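Local coordinates for uncharacterized protein (Bacteroides ovatus, PDB 4DQA) that is of unknown function but probably binds carbohydrate, joining an E-set-like N-terminal domain to a concanavalin A-like lectin domain, at residues S41-S46 with S117-T122; L137-A142 with M283-V288; N147-V152 with R268-K273; F160-Y165 with D231-K236. All coordinates share one frame; numbering follows the deposited sequence. Where two conformers were deposited one is given.

Contact 1: residues S41-S46 with S117-T122; sequences SQVDVS and SSSVST
Ser117 and Asp44 meet at one end of what is probably an E-set-like beta sandwich, where a strand gives way to a turn. Strand 107-117, which pairs with strand 43-49, ends here in an ST turn and ST motif, and the chain crosses to strand 121-122 in the other sheet. The tight part centres on the hydroxyl of Ser117. Its OG, set anti to the backbone N (chi1 179°), donates to Asp44 O at 2.7 Å, nearly in line with the carbonyl. The same OG accepts from two amides of its own turn, Ser119 N at 3.0 Å and Val120 N at 3.1 Å. Serine suits this place: one small group closes the turn and ties it to the neighbouring strand. Beneath, Val43 CG1 lies 3.9 Å from Val120 CG2, the two branched side chains crossing at about a right angle and both packing on Val9 of strand 8-10. The solvent side is looser and polar. There Ser118 OG binds a water at 2.8 Å that gives Asp44 OD2 a weak bond, while Gln42 NE2 donates, close to the plane of its own amide, to the syn lone pair of Asp44 OD1 at 2.8 Å. At the border between the two sides, Ser119 OG stands beside its own backbone N and accepts an almost straight bond (175°) from Asp44 N, 2.9 Å away.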
loop_
_atom_site.group_PDB
_atom_site.type_symbol
_atom_site.label_atom_id
_atom_site.label_comp_id
_atom_site.label_asym_id
_atom_site.label_seq_id
_atom_site.Cartn_x
_atom_site.Cartn_y
_atom_site.Cartn_z
ATOM N N SER A 41 39.310 -29.676 -20.038
ATOM C CA SER A 41 38.235 -30.109 -20.919
ATOM C C SER A 41 37.029 -29.195 -20.775
ATOM O O SER A 41 36.911 -28.460 -19.807
ATOM C CB SER A 41 37.851 -31.556 -20.620
ATOM O OG SER A 41 37.519 -31.705 -19.254
ATOM N N GLN A 42 36.157 -29.221 -21.767
ATOM C CA GLN A 42 34.928 -28.462 -21.716
ATOM C C GLN A 42 34.094 -28.946 -20.542
ATOM O O GLN A 42 33.967 -30.146 -20.310
ATOM C CB GLN A 42 34.166 -28.642 -23.022
ATOM C CG GLN A 42 32.796 -27.977 -23.063
ATOM C CD GLN A 42 32.181 -28.058 -24.449
ATOM O OE1 GLN A 42 32.805 -27.662 -25.434
ATOM N NE2 GLN A 42 30.975 -28.595 -24.538
ATOM N N VAL A 43 33.525 -27.997 -19.804
ATOM C CA VAL A 43 32.615 -28.297 -18.718
ATOM C C VAL A 43 31.213 -27.868 -19.137
ATOM O O VAL A 43 30.980 -26.703 -19.496
ATOM C CB VAL A 43 33.017 -27.551 -17.439
ATOM C CG1 VAL A 43 31.911 -27.578 -16.393
ATOM C CG2 VAL A 43 34.307 -28.160 -16.884
ATOM N N ASP A 44 30.284 -28.814 -19.116
ATOM C CA ASP A 44 28.930 -28.546 -19.541
ATOM C C ASP A 44 28.052 -28.160 -18.367
ATOM O O ASP A 44 28.180 -28.706 -17.270
ATOM C CB ASP A 44 28.353 -29.761 -20.240
ATOM C CG ASP A 44 29.113 -30.095 -21.505
ATOM O OD1 ASP A 44 29.288 -29.161 -22.326
ATOM O OD2 ASP A 44 29.549 -31.263 -21.667
ATOM N N VAL A 45 27.181 -27.185 -18.592
ATOM C CA VAL A 45 26.284 -26.717 -17.534
ATOM C C VAL A 45 24.869 -26.586 -18.046
ATOM O O VAL A 45 24.604 -26.620 -19.258
ATOM C CB VAL A 45 26.746 -25.366 -16.928
ATOM C CG1 VAL A 45 28.151 -25.467 -16.335
ATOM C CG2 VAL A 45 26.657 -24.230 -17.960
ATOM N N SER A 46 23.935 -26.477 -17.120
ATOM C CA SER A 46 22.569 -26.170 -17.497
ATOM C C SER A 46 21.899 -25.413 -16.380
ATOM O O SER A 46 22.443 -25.299 -15.277
ATOM C CB SER A 46 21.779 -27.423 -17.842
ATOM O OG SER A 46 21.505 -28.202 -16.675
ATOM N N SER A 117 25.479 -29.106 -13.432
ATOM C CA SER A 117 26.495 -29.529 -14.369
ATOM C C SER A 117 26.493 -31.037 -14.509
ATOM O O SER A 117 26.396 -31.753 -13.519
ATOM C CB SER A 117 27.894 -29.076 -13.920
ATOM O OG SER A 117 28.907 -29.510 -14.830
ATOM N N SER A 118 26.602 -31.498 -15.744
ATOM C CA SER A 118 26.755 -32.921 -15.994
ATOM C C SER A 118 28.222 -33.334 -16.001
ATOM O O SER A 118 28.544 -34.522 -16.151
ATOM C CB SER A 118 26.082 -33.299 -17.317
ATOM O OG SER A 118 26.661 -32.591 -18.420
ATOM N N SER A 119 29.126 -32.372 -15.842
ATOM C CA SER A 119 30.568 -32.599 -15.929
ATOM C C SER A 119 31.235 -32.619 -14.568
ATOM O O SER A 119 32.125 -33.453 -14.311
ATOM C CB SER A 119 31.242 -31.486 -16.753
ATOM O OG SER A 119 30.860 -31.512 -18.109
ATOM N N VAL A 120 30.887 -31.645 -13.735
ATOM C CA VAL A 120 31.481 -31.501 -12.418
ATOM C C VAL A 120 30.406 -31.177 -11.387
ATOM O O VAL A 120 29.224 -31.058 -11.723
ATOM C CB VAL A 120 32.536 -30.386 -12.394
ATOM C CG1 VAL A 120 33.661 -30.688 -13.363
ATOM C CG2 VAL A 120 31.907 -29.046 -12.736
ATOM N N SER A 121 30.827 -31.006 -10.140
ATOM C CA SER A 121 29.913 -30.634 -9.056
ATOM C C SER A 121 29.650 -29.141 -9.008
ATOM O O SER A 121 30.468 -28.346 -9.447
ATOM C CB SER A 121 30.510 -31.060 -7.713
ATOM O OG SER A 121 30.440 -32.464 -7.578
ATOM N N THR A 122 28.505 -28.752 -8.458
ATOM C CA THR A 122 28.290 -27.351 -8.157
ATOM C C THR A 122 28.485 -27.129 -6.664
ATOM O O THR A 122 28.452 -28.077 -5.874
ATOM C CB THR A 122 26.887 -26.894 -8.549
ATOM O OG1 THR A 122 25.931 -27.526 -7.697
ATOM C CG2 THR A 122 26.592 -27.238 -9.993
HETATM O O HOH W 1 28.887 -33.790 -19.574
#

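Contact 2: residues L137-A142 with M283-V288; sequences LKITKA and MSEVRV
Ile139 CD1 rests on Glu285 CG, 3.8 Å away, close to a pair of flat charged groups where strand 282-289 turns a corner inside the concanavalin A-like domain. The guanidinium of Arg287 is met edge-on and in plane by Glu285 OE1, its NH2 bonding the anti lone pair at 2.7 Å in a salt bridge. OE1 also takes the hydroxyl of Tyr315, OE2 pairs with Lys317, and Arg287 NH1 reaches Glu166, so the buried charges of Glu285 and Arg287 are probably largely compensated. The corner itself is a G1 beta bulge, Glu285 and Val286 both facing Tyr316. The carboxylate carbon of Glu285 is turned by a bend at chi2 (-64°), and the nearest approach of this side chain to Ile139 is made by CG. Ile139, a beta-branched residue, offers two methyls here: CG2 and CD1 both lie 3.7 Å from Ser284 OG. That hydroxyl, anti to its backbone N (chi1 171°), is hydrogen-bonded to a water at 2.6 Å, which donates to Lys141 O at 2.7 Å and so joins the segments where no direct hydrogen bond does. Further along, strands 141-146 and 282-289 become antiparallel neighbours, with Met283, a selenomethionine, bonded through its backbone to Gly143. Alanine fits the close approach just before that pairing, its small CB lying 3.5 Å from a backbone oxygen: Ala142 CB against Met283 O.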
loop_
_atom_site.group_PDB
_atom_site.type_symbol
_atom_site.label_atom_id
_atom_site.label_comp_id
_atom_site.label_asym_id
_atom_site.label_seq_id
_atom_site.Cartn_x
_atom_site.Cartn_y
_atom_site.Cartn_z
ATOM N N LEU A 137 4.918 1.218 -6.430
ATOM C CA LEU A 137 3.527 1.649 -6.298
ATOM C C LEU A 137 3.504 3.153 -6.142
ATOM O O LEU A 137 4.205 3.688 -5.288
ATOM C CB LEU A 137 2.886 1.021 -5.080
ATOM C CG LEU A 137 1.446 1.403 -4.725
ATOM C CD1 LEU A 137 0.564 1.022 -5.891
ATOM C CD2 LEU A 137 0.956 0.729 -3.427
ATOM N N LYS A 138 2.695 3.830 -6.958
ATOM C CA LYS A 138 2.550 5.275 -6.877
ATOM C C LYS A 138 1.082 5.614 -6.937
ATOM O O LYS A 138 0.297 4.879 -7.511
ATOM C CB LYS A 138 3.235 5.956 -8.062
ATOM C CG LYS A 138 4.725 5.691 -8.176
ATOM C CD LYS A 138 5.320 6.320 -9.436
ATOM N N ILE A 139 0.713 6.728 -6.328
ATOM C CA ILE A 139 -0.631 7.243 -6.463
ATOM C C ILE A 139 -0.521 8.573 -7.224
ATOM O O ILE A 139 0.174 9.482 -6.785
ATOM C CB ILE A 139 -1.315 7.475 -5.108
ATOM C CG1 ILE A 139 -1.480 6.160 -4.367
ATOM C CG2 ILE A 139 -2.686 8.149 -5.319
ATOM C CD1 ILE A 139 -2.006 6.298 -2.956
ATOM N N THR A 140 -1.200 8.653 -8.368
ATOM C CA THR A 140 -1.105 9.815 -9.244
ATOM C C THR A 140 -2.434 10.526 -9.479
ATOM O O THR A 140 -2.444 11.522 -10.210
ATOM C CB THR A 140 -0.557 9.419 -10.604
ATOM O OG1 THR A 140 -1.407 8.452 -11.174
ATOM C CG2 THR A 140 0.853 8.850 -10.447
ATOM N N LYS A 141 -3.501 10.065 -8.838
ATOM C CA LYS A 141 -4.834 10.649 -8.943
ATOM C C LYS A 141 -5.462 10.655 -7.569
ATOM O O LYS A 141 -5.177 9.765 -6.758
ATOM C CB LYS A 141 -5.682 9.840 -9.913
ATOM C CG LYS A 141 -5.209 9.860 -11.344
ATOM C CD LYS A 141 -6.172 9.075 -12.242
ATOM C CE LYS A 141 -5.808 9.226 -13.714
ATOM N NZ LYS A 141 -6.829 8.568 -14.591
ATOM N N ALA A 142 -6.328 11.638 -7.314
ATOM C CA ALA A 142 -7.028 11.725 -6.048
ATOM C C ALA A 142 -8.364 12.410 -6.197
ATOM O O ALA A 142 -8.630 13.024 -7.225
ATOM C CB ALA A 142 -6.158 12.437 -4.998
HETATM N N MSE A 283 -8.538 13.912 -1.231
HETATM C CA MSE A 283 -8.375 12.727 -0.414
HETATM C C MSE A 283 -8.049 11.544 -1.305
HETATM O O MSE A 283 -8.418 11.495 -2.473
HETATM C CB MSE A 283 -9.624 12.369 0.396
HETATM C CG MSE A 283 -10.095 13.503 1.286
HETATM SE SE MSE A 283 -11.340 12.798 2.610
HETATM C CE MSE A 283 -12.315 14.428 3.002
ATOM N N SER A 284 -7.400 10.578 -0.693
ATOM C CA SER A 284 -7.030 9.327 -1.348
ATOM C C SER A 284 -7.001 8.243 -0.297
ATOM O O SER A 284 -6.710 8.491 0.870
ATOM C CB SER A 284 -5.668 9.502 -1.991
ATOM O OG SER A 284 -5.115 8.281 -2.483
ATOM N N GLU A 285 -7.282 7.006 -0.691
ATOM C CA GLU A 285 -7.102 5.860 0.213
ATOM C C GLU A 285 -7.852 6.045 1.528
ATOM O O GLU A 285 -7.307 5.858 2.631
ATOM C CB GLU A 285 -5.624 5.575 0.468
ATOM C CG GLU A 285 -4.861 5.185 -0.752
ATOM C CD GLU A 285 -5.351 3.872 -1.335
ATOM O OE1 GLU A 285 -5.373 2.867 -0.590
ATOM O OE2 GLU A 285 -5.766 3.847 -2.521
ATOM N N VAL A 286 -9.121 6.376 1.384
ATOM C CA VAL A 286 -10.021 6.583 2.525
ATOM C C VAL A 286 -10.586 5.252 2.988
ATOM O O VAL A 286 -11.152 4.509 2.182
ATOM C CB VAL A 286 -11.180 7.496 2.113
ATOM C CG1 VAL A 286 -12.185 7.664 3.235
ATOM C CG2 VAL A 286 -10.672 8.850 1.639
ATOM N N ARG A 287 -10.396 4.920 4.261
ATOM C CA ARG A 287 -10.813 3.614 4.780
ATOM C C ARG A 287 -11.445 3.690 6.134
ATOM O O ARG A 287 -11.056 4.499 6.966
ATOM C CB ARG A 287 -9.625 2.655 4.872
ATOM C CG ARG A 287 -8.745 2.637 3.628
ATOM C CD ARG A 287 -7.545 1.714 3.833
ATOM N NE ARG A 287 -6.568 1.927 2.763
ATOM C CZ ARG A 287 -5.261 1.910 2.921
ATOM N NH1 ARG A 287 -4.722 1.664 4.108
ATOM N NH2 ARG A 287 -4.473 2.122 1.879
ATOM N N VAL A 288 -12.367 2.766 6.386
ATOM C CA VAL A 288 -12.871 2.528 7.735
ATOM C C VAL A 288 -12.694 1.047 8.007
ATOM O O VAL A 288 -13.045 0.220 7.162
ATOM C CB VAL A 288 -14.348 2.856 7.878
ATOM C CG1 VAL A 288 -14.828 2.518 9.297
ATOM C CG2 VAL A 288 -14.611 4.323 7.605
HETATM O O HOH W 2 -6.093 8.020 -4.924
#

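Contact 3: residues N147-V152 with R268-K273; sequences NHYISV and RIYGFK
Two different first torsions bring Tyr149 and Tyr270 together: CG of Tyr149 stands between its backbone N and carbonyl carbon (chi1 67°), whereas CG of Tyr270 is anti to its backbone N (chi1 -174°). The rings form an offset stack, centroids 4.3 Å apart and planes at 12°, with Tyr270 CD2 over the Tyr149 face near the rim at CE2, 3.5 Å away. Tyr270 CB adds a CH-pi contact over the same ring, 4.2 Å from its centroid. At the outer end one water lies 2.7 Å from Tyr149 OH and 3.3 Å from Tyr270 OH, bonded to both. Tyrosine suits this place because its ring can stack while its hydroxyl bonds a water. Arg268 runs extended beside the pair, its CB 3.3 Å from His148 O. One face of its guanidinium is covered by Tyr270 CD1; OD1 of Asn147 lies over the opposite face, the amide tilted to the guanidinium, though that residue was modelled in two conformers and the detail is doubtful. NH1 makes a weak bond to Asn147 O, and the firmer partner is Glu276, in a salt bridge with NH2. Tyr149 and Tyr270 both pack on Tyr265 of strand 264-266, the edge strand paired with 150-152 in a five-stranded antiparallel sheet of the concanavalin A-like domain. The loop after strand 264-266 thus packs beside the start of strand 150-152.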
loop_
_atom_site.group_PDB
_atom_site.type_symbol
_atom_site.label_atom_id
_atom_site.label_comp_id
_atom_site.label_asym_id
_atom_site.label_seq_id
_atom_site.Cartn_x
_atom_site.Cartn_y
_atom_site.Cartn_z
ATOM N N ASN A 147 -16.857 21.360 -1.354
ATOM C CA ASN A 147 -18.287 21.255 -1.052
ATOM C C ASN A 147 -18.907 19.985 -1.658
ATOM O O ASN A 147 -19.925 20.020 -2.348
ATOM C CB ASN A 147 -19.059 22.500 -1.482
ATOM C CG ASN A 147 -20.367 22.653 -0.730
ATOM O OD1 ASN A 147 -20.474 22.268 0.436
ATOM N ND2 ASN A 147 -21.365 23.214 -1.391
ATOM N N HIS A 148 -18.240 18.867 -1.390
ATOM C CA HIS A 148 -18.637 17.526 -1.798
ATOM C C HIS A 148 -18.727 16.601 -0.620
ATOM O O HIS A 148 -17.948 16.673 0.335
ATOM C CB HIS A 148 -17.637 16.991 -2.835
ATOM C CG HIS A 148 -17.638 17.798 -4.078
ATOM N ND1 HIS A 148 -16.855 18.909 -4.236
ATOM C CD2 HIS A 148 -18.444 17.749 -5.160
ATOM C CE1 HIS A 148 -17.123 19.480 -5.404
ATOM N NE2 HIS A 148 -18.083 18.789 -5.976
ATOM N N TYR A 149 -19.700 15.699 -0.688
ATOM C CA TYR A 149 -19.957 14.743 0.364
ATOM C C TYR A 149 -20.047 13.339 -0.213
ATOM O O TYR A 149 -20.395 13.145 -1.397
ATOM C CB TYR A 149 -21.287 15.042 1.074
ATOM C CG TYR A 149 -22.504 14.848 0.205
ATOM C CD1 TYR A 149 -23.119 13.606 0.117
ATOM C CD2 TYR A 149 -23.043 15.897 -0.524
ATOM C CE1 TYR A 149 -24.229 13.418 -0.698
ATOM C CE2 TYR A 149 -24.173 15.685 -1.345
ATOM C CZ TYR A 149 -24.730 14.451 -1.413
ATOM O OH TYR A 149 -25.842 14.231 -2.232
ATOM N N ILE A 150 -19.743 12.354 0.638
ATOM C CA ILE A 150 -20.192 10.989 0.451
ATOM C C ILE A 150 -20.945 10.582 1.695
ATOM O O ILE A 150 -20.385 10.631 2.798
ATOM C CB ILE A 150 -19.039 10.020 0.213
ATOM C CG1 ILE A 150 -18.122 10.497 -0.903
ATOM C CG2 ILE A 150 -19.590 8.646 -0.115
ATOM C CD1 ILE A 150 -16.884 9.652 -1.068
ATOM N N SER A 151 -22.216 10.244 1.527
ATOM C CA SER A 151 -23.071 9.739 2.603
ATOM C C SER A 151 -22.958 8.214 2.593
ATOM O O SER A 151 -23.258 7.575 1.593
ATOM C CB SER A 151 -24.519 10.150 2.380
ATOM O OG SER A 151 -25.439 9.500 3.273
ATOM N N VAL A 152 -22.543 7.639 3.720
ATOM C CA VAL A 152 -22.332 6.189 3.874
ATOM C C VAL A 152 -23.259 5.565 4.894
ATOM O O VAL A 152 -23.365 6.008 6.038
ATOM C CB VAL A 152 -20.881 5.933 4.330
ATOM C CG1 VAL A 152 -20.664 4.460 4.625
ATOM C CG2 VAL A 152 -19.891 6.457 3.326
ATOM N N ARG A 268 -18.118 16.383 4.013
ATOM C CA ARG A 268 -19.128 17.435 4.196
ATOM C C ARG A 268 -20.316 16.777 4.882
ATOM O O ARG A 268 -20.689 15.671 4.494
ATOM C CB ARG A 268 -19.550 18.008 2.835
ATOM C CG ARG A 268 -20.753 18.921 2.839
ATOM C CD ARG A 268 -21.151 19.309 1.430
ATOM N NE ARG A 268 -22.391 20.066 1.383
ATOM C CZ ARG A 268 -23.079 20.344 0.278
ATOM N NH1 ARG A 268 -22.660 19.892 -0.903
ATOM N NH2 ARG A 268 -24.192 21.060 0.373
ATOM N N ILE A 269 -20.842 17.405 5.934
ATOM C CA ILE A 269 -21.962 16.859 6.696
ATOM C C ILE A 269 -23.198 17.434 6.039
ATOM O O ILE A 269 -23.768 18.451 6.463
ATOM C CB ILE A 269 -21.908 17.210 8.188
ATOM C CG1 ILE A 269 -20.506 16.956 8.746
ATOM C CG2 ILE A 269 -22.907 16.342 8.920
ATOM C CD1 ILE A 269 -20.283 17.617 10.113
ATOM N N TYR A 270 -23.614 16.803 4.952
ATOM C CA TYR A 270 -24.663 17.399 4.115
ATOM C C TYR A 270 -25.976 17.572 4.895
ATOM O O TYR A 270 -26.458 16.632 5.518
ATOM C CB TYR A 270 -24.871 16.474 2.910
ATOM C CG TYR A 270 -25.828 16.944 1.817
ATOM C CD1 TYR A 270 -25.935 18.261 1.448
ATOM C CD2 TYR A 270 -26.585 16.002 1.121
ATOM C CE1 TYR A 270 -26.827 18.662 0.424
ATOM C CE2 TYR A 270 -27.440 16.396 0.112
ATOM C CZ TYR A 270 -27.527 17.708 -0.234
ATOM O OH TYR A 270 -28.397 18.119 -1.234
ATOM N N GLY A 271 -26.525 18.778 4.850
ATOM C CA GLY A 271 -27.810 19.039 5.495
ATOM C C GLY A 271 -27.745 19.315 6.991
ATOM O O GLY A 271 -28.787 19.474 7.634
ATOM N N PHE A 272 -26.549 19.386 7.569
ATOM C CA PHE A 272 -26.463 19.633 9.015
ATOM C C PHE A 272 -26.752 21.099 9.300
ATOM O O PHE A 272 -26.067 22.002 8.792
ATOM C CB PHE A 272 -25.060 19.296 9.532
ATOM C CG PHE A 272 -24.964 19.263 11.032
ATOM C CD1 PHE A 272 -25.932 18.642 11.795
ATOM C CD2 PHE A 272 -23.876 19.825 11.672
ATOM C CE1 PHE A 272 -25.822 18.601 13.179
ATOM C CE2 PHE A 272 -23.774 19.775 13.053
ATOM C CZ PHE A 272 -24.749 19.175 13.795
ATOM N N LYS A 273 -27.719 21.348 10.176
ATOM C CA LYS A 273 -28.190 22.708 10.412
ATOM C C LYS A 273 -27.180 23.605 11.118
ATOM O O LYS A 273 -27.266 24.827 11.025
ATOM C CB LYS A 273 -29.495 22.703 11.222
ATOM C CG LYS A 273 -29.325 22.347 12.683
ATOM C CD LYS A 273 -30.634 22.564 13.455
ATOM C CE LYS A 273 -31.731 21.641 12.948
HETATM O O HOH W 3 -27.151 16.176 -3.586
#

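Contact 4: residues F160-Y165 with D231-K236; sequences FSSFTY and DQPTGK
Gln232 lies against Ser161 and Ser162 at the tip of a beta hairpin of the lectin-like domain. Its CB makes the close contacts, 3.7 Å from Ser162 OG and 3.8 Å from Ser161 C. CG continues anti to the backbone N (chi1 175°), and a bend at chi2 (-88°) turns CD off the line of the chain; the amide does not touch the serines. At the tip, OE1 accepts a weak bond from a water 3.4 Å away. The same water is held by Ser161 OG at 2.8 Å and by Ser162 OG at 3.0 Å, so the length of glutamine lets its carbonyl oxygen reach the serines through solvent, but only weakly. The direct link is the bond from Gln232 N to Ser162 OG, 2.9 Å and fairly straight (163°). Serine suits the spot, being small enough for its OG to approach the start of the turn, 3.6 Å from Pro233 CD. Gly235, at positive phi, and Lys236 both face Asp231 in a G1 bulge that returns the chain. The hairpin joins strands 223-231 and 236-241, and strand 163-171 pairs antiparallel with the first of these, Phe163 bonding Tyr230 just beyond the contact.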
loop_
_atom_site.group_PDB
_atom_site.type_symbol
_atom_site.label_atom_id
_atom_site.label_comp_id
_atom_site.label_asym_id
_atom_site.label_seq_id
_atom_site.Cartn_x
_atom_site.Cartn_y
_atom_site.Cartn_z
ATOM N N PHE A 160 -19.370 -0.312 15.789
ATOM C CA PHE A 160 -17.937 -0.390 15.830
ATOM C C PHE A 160 -17.512 -0.335 17.288
ATOM O O PHE A 160 -17.797 0.637 17.991
ATOM C CB PHE A 160 -17.324 0.775 15.065
ATOM C CG PHE A 160 -17.497 0.703 13.559
ATOM C CD1 PHE A 160 -17.196 -0.446 12.850
ATOM C CD2 PHE A 160 -17.942 1.813 12.854
ATOM C CE1 PHE A 160 -17.340 -0.493 11.459
ATOM C CE2 PHE A 160 -18.097 1.761 11.472
ATOM C CZ PHE A 160 -17.791 0.612 10.774
ATOM N N SER A 161 -16.841 -1.379 17.753
ATOM C CA SER A 161 -16.249 -1.343 19.073
ATOM C C SER A 161 -14.841 -0.849 18.904
ATOM O O SER A 161 -14.551 0.311 19.175
ATOM C CB SER A 161 -16.333 -2.709 19.767
ATOM O OG SER A 161 -15.843 -3.736 18.930
ATOM N N SER A 162 -13.959 -1.699 18.398
ATOM C CA SER A 162 -12.660 -1.222 17.946
ATOM C C SER A 162 -12.788 -0.784 16.492
ATOM O O SER A 162 -13.545 -1.374 15.718
ATOM C CB SER A 162 -11.612 -2.305 18.069
ATOM O OG SER A 162 -11.492 -2.677 19.440
ATOM N N PHE A 163 -12.090 0.277 16.120
ATOM C CA PHE A 163 -12.208 0.755 14.752
ATOM C C PHE A 163 -11.038 1.636 14.374
ATOM O O PHE A 163 -10.231 2.039 15.220
ATOM C CB PHE A 163 -13.518 1.523 14.571
ATOM C CG PHE A 163 -13.513 2.857 15.237
ATOM C CD1 PHE A 163 -13.822 2.962 16.576
ATOM C CD2 PHE A 163 -13.150 3.997 14.536
ATOM C CE1 PHE A 163 -13.790 4.186 17.228
ATOM C CE2 PHE A 163 -13.120 5.237 15.185
ATOM C CZ PHE A 163 -13.434 5.312 16.532
ATOM N N THR A 164 -10.979 1.908 13.075
ATOM C CA THR A 164 -9.983 2.799 12.479
ATOM C C THR A 164 -10.624 3.617 11.389
ATOM O O THR A 164 -11.374 3.091 10.555
ATOM C CB THR A 164 -8.833 1.994 11.849
ATOM O OG1 THR A 164 -8.242 1.154 12.834
ATOM C CG2 THR A 164 -7.761 2.915 11.282
ATOM N N TYR A 165 -10.321 4.912 11.383
ATOM C CA TYR A 165 -10.556 5.762 10.220
ATOM C C TYR A 165 -9.177 6.099 9.692
ATOM O O TYR A 165 -8.299 6.445 10.480
ATOM C CB TYR A 165 -11.176 7.112 10.590
ATOM C CG TYR A 165 -12.571 7.152 11.177
ATOM C CD1 TYR A 165 -13.410 6.046 11.187
ATOM C CD2 TYR A 165 -13.058 8.352 11.718
ATOM C CE1 TYR A 165 -14.695 6.124 11.712
ATOM C CE2 TYR A 165 -14.337 8.437 12.253
ATOM C CZ TYR A 165 -15.158 7.332 12.237
ATOM O OH TYR A 165 -16.436 7.402 12.765
ATOM N N ASP A 231 -9.013 1.089 20.355
ATOM C CA ASP A 231 -8.944 -0.306 20.780
ATOM C C ASP A 231 -9.859 -0.422 21.990
ATOM O O ASP A 231 -9.491 -0.001 23.083
ATOM C CB ASP A 231 -7.503 -0.643 21.153
ATOM C CG ASP A 231 -7.288 -2.121 21.428
ATOM O OD1 ASP A 231 -8.050 -2.717 22.223
ATOM O OD2 ASP A 231 -6.336 -2.679 20.840
ATOM N N GLN A 232 -11.048 -0.961 21.790
ATOM C CA GLN A 232 -12.035 -0.941 22.858
ATOM C C GLN A 232 -11.612 -1.733 24.112
ATOM O O GLN A 232 -11.820 -1.265 25.228
ATOM C CB GLN A 232 -13.397 -1.396 22.326
ATOM C CG GLN A 232 -14.472 -1.534 23.400
ATOM C CD GLN A 232 -14.474 -2.911 24.033
ATOM O OE1 GLN A 232 -14.282 -3.920 23.347
ATOM N NE2 GLN A 232 -14.695 -2.964 25.343
ATOM N N PRO A 233 -10.989 -2.913 23.944
ATOM C CA PRO A 233 -10.585 -3.602 25.173
ATOM C C PRO A 233 -9.542 -2.859 25.999
ATOM O O PRO A 233 -9.623 -2.888 27.236
ATOM C CB PRO A 233 -10.001 -4.932 24.660
ATOM C CG PRO A 233 -10.653 -5.163 23.387
ATOM C CD PRO A 233 -10.956 -3.809 22.774
ATOM N N THR A 234 -8.553 -2.244 25.362
ATOM C CA THR A 234 -7.527 -1.557 26.129
ATOM C C THR A 234 -7.997 -0.172 26.508
ATOM O O THR A 234 -7.455 0.455 27.428
ATOM C CB THR A 234 -6.213 -1.420 25.387
ATOM O OG1 THR A 234 -6.402 -0.565 24.248
ATOM C CG2 THR A 234 -5.688 -2.776 24.942
ATOM N N GLY A 235 -8.966 0.332 25.748
ATOM C CA GLY A 235 -9.466 1.686 25.936
ATOM C C GLY A 235 -8.637 2.756 25.245
ATOM O O GLY A 235 -8.971 3.940 25.298
ATOM N N LYS A 236 -7.551 2.362 24.579
ATOM C CA LYS A 236 -6.628 3.335 24.007
ATOM C C LYS A 236 -7.083 3.801 22.652
ATOM O O LYS A 236 -7.510 3.018 21.805
ATOM C CB LYS A 236 -5.224 2.758 23.876
ATOM C CG LYS A 236 -4.633 2.363 25.224
ATOM C CD LYS A 236 -3.267 1.713 25.063
ATOM C CE LYS A 236 -2.198 2.727 24.642
ATOM N NZ LYS A 236 -0.820 2.139 24.604
HETATM O O HOH W 4 -13.527 -4.729 20.179
#

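In the fold
Contact 1 stands apart in the N-terminal domain, its centre about 52 Å from that of contact 2, whereas contacts 2, 3 and 4 share the lectin-like domain. Only contact 2 is fully buried; there methyl groups pack and a water bridges the segments, beside a salt bridge within one of them. Contacts 3 and 4 lie at the surface, one built on stacked tyrosines, the other on a serine hydroxyl and an amide. Contact 1, partly buried, also relies on serine hydroxyls but adds a valine pair. Contacts 2 and 4 serve neighbouring strands of one sheet, 282-289 and 163-171, and touch through Val288 CG1, 3.8 Å from Phe160 CZ. Contact 3 belongs to another sheet, through strand 150-152.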